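Local coordinates for protein 8-amino-8-demethylriboflavin N,N-dimethyltransferase (Streptomyces davawensis, PDB 4D7K) that transfers two methyl groups from S-adenosyl-L-methionine to 8-amino-8-demethyl-D-riboflavin, the last two steps in making the antibiotic roseoflavin, at residues G118-V121 with E122-T126; G292-G295 with K296-L300. One frame throughout, in Å; residues are numbered along the deposited sequence.

Both contacts are local ones along helices: interaction 1 spans the whole of the short helix 120-126, and interaction 2 is the start of helix 293-305. Their centres lie about 18 Å apart on the same side of the chain's centre, and the helices meet where Leu-120 CD2 packs 3.5 Å from Leu-300 CD1. Each mixes buried and exposed residues, and each touches the second subunit of the homodimer. Interaction 1 lies farther out, about 24 Å from the chain's centre against 14 Å, and sets a valine against the outer end of an arginine without a salt bridge between its side chains. Interaction 2 pairs glutamate with lysine and leucine with leucine, and adds charged links to the other subunit.

Interaction 1. Residues G118-V121 with E122-T126; sequences GDLV and ESVRT
A chi1 of 172° swings CG1 of Val-121 away from its own amide and toward the next turn, where the outstretched Arg-125 chain runs beside it. Val-121 CG1 comes 3.6 Å from Arg-125 NH1, meeting the guanidinium obliquely, and 4.0 Å from Arg-125 CD. The pairing suits both types: the short branched valine sits against the outer end of the arginine chain, CD and the NH1 side of the guanidinium, while the charged group can reach outward from an exposed position.

Backbone bonds set this one-turn spacing. Arg-125 N donates to Val-121 O at 2.9 Å, while Ser-123 N and Val-124 N bind the carbonyls of Asp-119 and Leu-120. On the buried flank Leu-120 CD1 lies 4.5 Å from Val-124 CG2, a loose apolar contact. The same Val-124 methyl sits closer, 3.2 Å, to Leu-120 O.

Asp-119 occupies the N-cap position, but its side chain makes no capping bond. OD1 instead approaches Glu-122 CB at 3.9 Å, the carboxylate planes being 50° apart, while OD2 forms a salt bridge with Arg-134, which probably eases the acidic neighbourhood. At the far end Glu-122 O is gripped twice: Thr-126 N and OG1 reach it one above and one below the plane of the carbonyl, OG1 at 2.8 Å. A beta-hydroxyl suits this place because it can fold back onto the preceding turn. Ser-123, small enough for a buried site, binds Val-128 O through OG.

Helix 120-126 follows directly on helix 111-118. Leu-120 packs on Leu-303 and Val-304 of helix 293-305 and on Leu-66 of the second subunit, whose Ala-32 and Ser-58 meet Val-121 and Val-124, so the short helix is wedged between helix 293-305 of its own chain and the second subunit.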
loop_
_atom_site.group_PDB
_atom_site.type_symbol
_atom_site.label_atom_id
_atom_site.label_comp_id
_atom_site.label_asym_id
_atom_site.label_seq_id
_atom_site.Cartn_x
_atom_site.Cartn_y
_atom_site.Cartn_z
ATOM N N GLY A 118 2.895 -8.728 7.217
ATOM C CA GLY A 118 2.939 -8.110 8.529
ATOM C C GLY A 118 3.988 -8.738 9.429
ATOM O O GLY A 118 4.625 -8.049 10.229
ATOM N N ASP A 119 4.173 -10.050 9.290
ATOM C CA ASP A 119 5.139 -10.795 10.098
ATOM C C ASP A 119 6.560 -10.713 9.541
ATOM O O ASP A 119 7.403 -11.564 9.832
ATOM C CB ASP A 119 4.721 -12.260 10.206
ATOM C CG ASP A 119 4.264 -12.634 11.600
ATOM O OD1 ASP A 119 4.664 -11.945 12.564
ATOM O OD2 ASP A 119 3.511 -13.622 11.730
ATOM N N LEU A 120 6.815 -9.679 8.746
ATOM C CA LEU A 120 8.111 -9.487 8.107
ATOM C C LEU A 120 9.226 -9.309 9.136
ATOM O O LEU A 120 10.370 -9.705 8.905
ATOM C CB LEU A 120 8.050 -8.283 7.169
ATOM C CG LEU A 120 9.321 -7.894 6.420
ATOM C CD1 LEU A 120 9.748 -9.017 5.502
ATOM C CD2 LEU A 120 9.089 -6.612 5.640
ATOM N N VAL A 121 8.882 -8.724 10.279
ATOM C CA VAL A 121 9.850 -8.493 11.348
ATOM C C VAL A 121 10.300 -9.799 11.995
ATOM O O VAL A 121 11.496 -10.027 12.187
ATOM C CB VAL A 121 9.273 -7.565 12.436
ATOM C CG1 VAL A 121 10.215 -7.491 13.624
ATOM C CG2 VAL A 121 9.019 -6.176 11.875
ATOM N N GLU A 122 9.344 -10.658 12.336
ATOM C CA GLU A 122 9.678 -11.931 12.966
ATOM C C GLU A 122 10.439 -12.828 11.993
ATOM O O GLU A 122 11.329 -13.574 12.397
ATOM C CB GLU A 122 8.419 -12.635 13.478
ATOM C CG GLU A 122 7.981 -12.193 14.868
ATOM C CD GLU A 122 9.045 -12.454 15.927
ATOM O OE1 GLU A 122 9.048 -13.558 16.515
ATOM O OE2 GLU A 122 9.880 -11.556 16.172
ATOM N N SER A 123 10.095 -12.742 10.712
ATOM C CA SER A 123 10.803 -13.491 9.675
ATOM C C SER A 123 12.278 -13.085 9.590
ATOM O O SER A 123 13.164 -13.941 9.521
ATOM C CB SER A 123 10.123 -13.292 8.318
ATOM O OG SER A 123 10.848 -13.936 7.284
ATOM N N VAL A 124 12.539 -11.781 9.589
ATOM C CA VAL A 124 13.910 -11.278 9.582
ATOM C C VAL A 124 14.629 -11.702 10.861
ATOM O O VAL A 124 15.806 -12.070 10.835
ATOM C CB VAL A 124 13.953 -9.739 9.433
ATOM C CG1 VAL A 124 15.360 -9.218 9.636
ATOM C CG2 VAL A 124 13.427 -9.325 8.066
ATOM N N ARG A 125 13.904 -11.680 11.976
ATOM C CA ARG A 125 14.473 -12.067 13.264
ATOM C C ARG A 125 14.710 -13.571 13.383
ATOM O O ARG A 125 15.670 -14.000 14.017
ATOM C CB ARG A 125 13.568 -11.593 14.403
ATOM C CG ARG A 125 13.790 -10.141 14.787
ATOM C CD ARG A 125 12.756 -9.640 15.781
ATOM N NE ARG A 125 13.194 -8.399 16.414
ATOM C CZ ARG A 125 12.384 -7.544 17.028
ATOM N NH1 ARG A 125 11.082 -7.788 17.086
ATOM N NH2 ARG A 125 12.876 -6.439 17.577
ATOM N N THR A 126 13.843 -14.369 12.769
ATOM C CA THR A 126 13.908 -15.821 12.926
ATOM C C THR A 126 14.717 -16.505 11.829
ATOM O O THR A 126 15.541 -17.374 12.106
ATOM C CB THR A 126 12.501 -16.442 12.948
ATOM O OG1 THR A 126 11.714 -15.806 13.964
ATOM C CG2 THR A 126 12.579 -17.927 13.231
#

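Interaction 2. Residues G292-G295 with K296-L300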
loop_
_atom_site.group_PDB
_atom_site.type_symbol
_atom_site.label_atom_id
_atom_site.label_comp_id
_atom_site.label_asym_id
_atom_site.label_seq_id
_atom_site.Cartn_x
_atom_site.Cartn_y
_atom_site.Cartn_z
ATOM N N GLY A 292 17.811 -3.537 -10.488
ATOM C CA GLY A 292 17.507 -2.139 -10.227
ATOM C C GLY A 292 16.845 -1.980 -8.876
ATOM O O GLY A 292 16.627 -2.965 -8.176
ATOM N N GLU A 293 16.522 -0.742 -8.514
ATOM C CA GLU A 293 15.881 -0.447 -7.233
ATOM C C GLU A 293 14.560 -1.193 -7.056
ATOM O O GLU A 293 14.202 -1.589 -5.944
ATOM C CB GLU A 293 15.642 1.056 -7.100
ATOM C CG GLU A 293 16.883 1.902 -7.331
ATOM C CD GLU A 293 18.027 1.529 -6.406
ATOM O OE1 GLU A 293 17.819 1.515 -5.174
ATOM O OE2 GLU A 293 19.135 1.248 -6.911
ATOM N N LEU A 294 13.831 -1.369 -8.151
ATOM C CA LEU A 294 12.556 -2.070 -8.099
ATOM C C LEU A 294 12.791 -3.515 -7.690
ATOM O O LEU A 294 12.071 -4.066 -6.853
ATOM C CB LEU A 294 11.839 -2.003 -9.449
ATOM C CG LEU A 294 10.449 -2.644 -9.482
ATOM C CD1 LEU A 294 9.545 -1.976 -8.465
ATOM C CD2 LEU A 294 9.838 -2.571 -10.879
ATOM N N GLY A 295 13.818 -4.115 -8.281
ATOM C CA GLY A 295 14.186 -5.488 -7.996
ATOM C C GLY A 295 14.544 -5.705 -6.544
ATOM O O GLY A 295 14.166 -6.713 -5.962
ATOM N N LYS A 296 15.265 -4.757 -5.949
ATOM C CA LYS A 296 15.619 -4.857 -4.534
ATOM C C LYS A 296 14.364 -4.882 -3.665
ATOM O O LYS A 296 14.303 -5.597 -2.663
ATOM C CB LYS A 296 16.533 -3.700 -4.116
ATOM C CG LYS A 296 17.841 -3.627 -4.894
ATOM C CD LYS A 296 18.596 -2.346 -4.576
ATOM C CE LYS A 296 19.915 -2.287 -5.323
ATOM N NZ LYS A 296 20.740 -1.135 -4.881
ATOM N N VAL A 297 13.362 -4.102 -4.068
ATOM C CA VAL A 297 12.073 -4.073 -3.382
ATOM C C VAL A 297 11.284 -5.372 -3.560
ATOM O O VAL A 297 10.707 -5.884 -2.604
ATOM C CB VAL A 297 11.207 -2.895 -3.872
ATOM C CG1 VAL A 297 9.814 -2.979 -3.282
ATOM C CG2 VAL A 297 11.863 -1.568 -3.499
ATOM N N LEU A 298 11.269 -5.913 -4.774
ATOM C CA LEU A 298 10.468 -7.103 -5.064
ATOM C C LEU A 298 11.013 -8.369 -4.407
ATOM O O LEU A 298 10.314 -9.377 -4.332
ATOM C CB LEU A 298 10.360 -7.330 -6.574
ATOM C CG LEU A 298 9.589 -6.311 -7.416
ATOM C CD1 LEU A 298 9.446 -6.830 -8.839
ATOM C CD2 LEU A 298 8.219 -5.999 -6.820
ATOM N N ASP A 299 12.256 -8.327 -3.935
ATOM C CA ASP A 299 12.815 -9.470 -3.216
ATOM C C ASP A 299 12.076 -9.679 -1.895
ATOM O O ASP A 299 12.202 -10.728 -1.261
ATOM C CB ASP A 299 14.313 -9.288 -2.960
ATOM C CG ASP A 299 14.981 -10.571 -2.458
ATOM O OD1 ASP A 299 14.511 -11.671 -2.817
ATOM O OD2 ASP A 299 15.974 -10.485 -1.708
ATOM N N LEU A 300 11.319 -8.664 -1.488
ATOM C CA LEU A 300 10.442 -8.745 -0.324
ATOM C C LEU A 300 9.476 -9.921 -0.439
ATOM O O LEU A 300 9.261 -10.655 0.527
ATOM C CB LEU A 300 9.649 -7.452 -0.164
ATOM C CG LEU A 300 8.891 -7.335 1.151
ATOM C CD1 LEU A 300 9.862 -6.933 2.243
ATOM C CD2 LEU A 300 7.732 -6.358 1.043
#
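Glu-293 and Lys-296 run side by side and join in a salt bridge, OE2 to NZ at 3.5 Å, at the i to i+3 spacing of a helix. The glutamate chain bends at chi2 (-57°), bringing its carboxylate back alongside the lysine. The glutamate is exposed and the lysine partly so, and the lysine's length lets NZ serve both Glu-293 and a stronger partner, Glu-78 of the second subunit. Further round, Leu-294 and Leu-298 (i to i+4) meet at their branch points, CG to CG 4.3 Å.

Behind these side chains stands the helical backbone. Gly-292, the N-cap, accepts from Lys-296 N at 3.2 Å, and Leu-298 N reaches Leu-294 O at 2.9 Å. The bond from Asp-299 N to Gly-295 O is weak, with an N-H...O angle of 132°. Gly-295 brings no side-chain bulk to its buried place, and Asp-299, though buried, has its charge met by Arg-65 of the second subunit.

Helix 293-305 follows strand 280-285 of the mixed sheet, and Val-336, just before strand 337-344, touches both leucines. Its start is part of the homodimer interface: Val-22 and Tyr-18, from helix 13-35 in the second subunit's dimerisation domain, pack on Leu-294 and Leu-298 respectively.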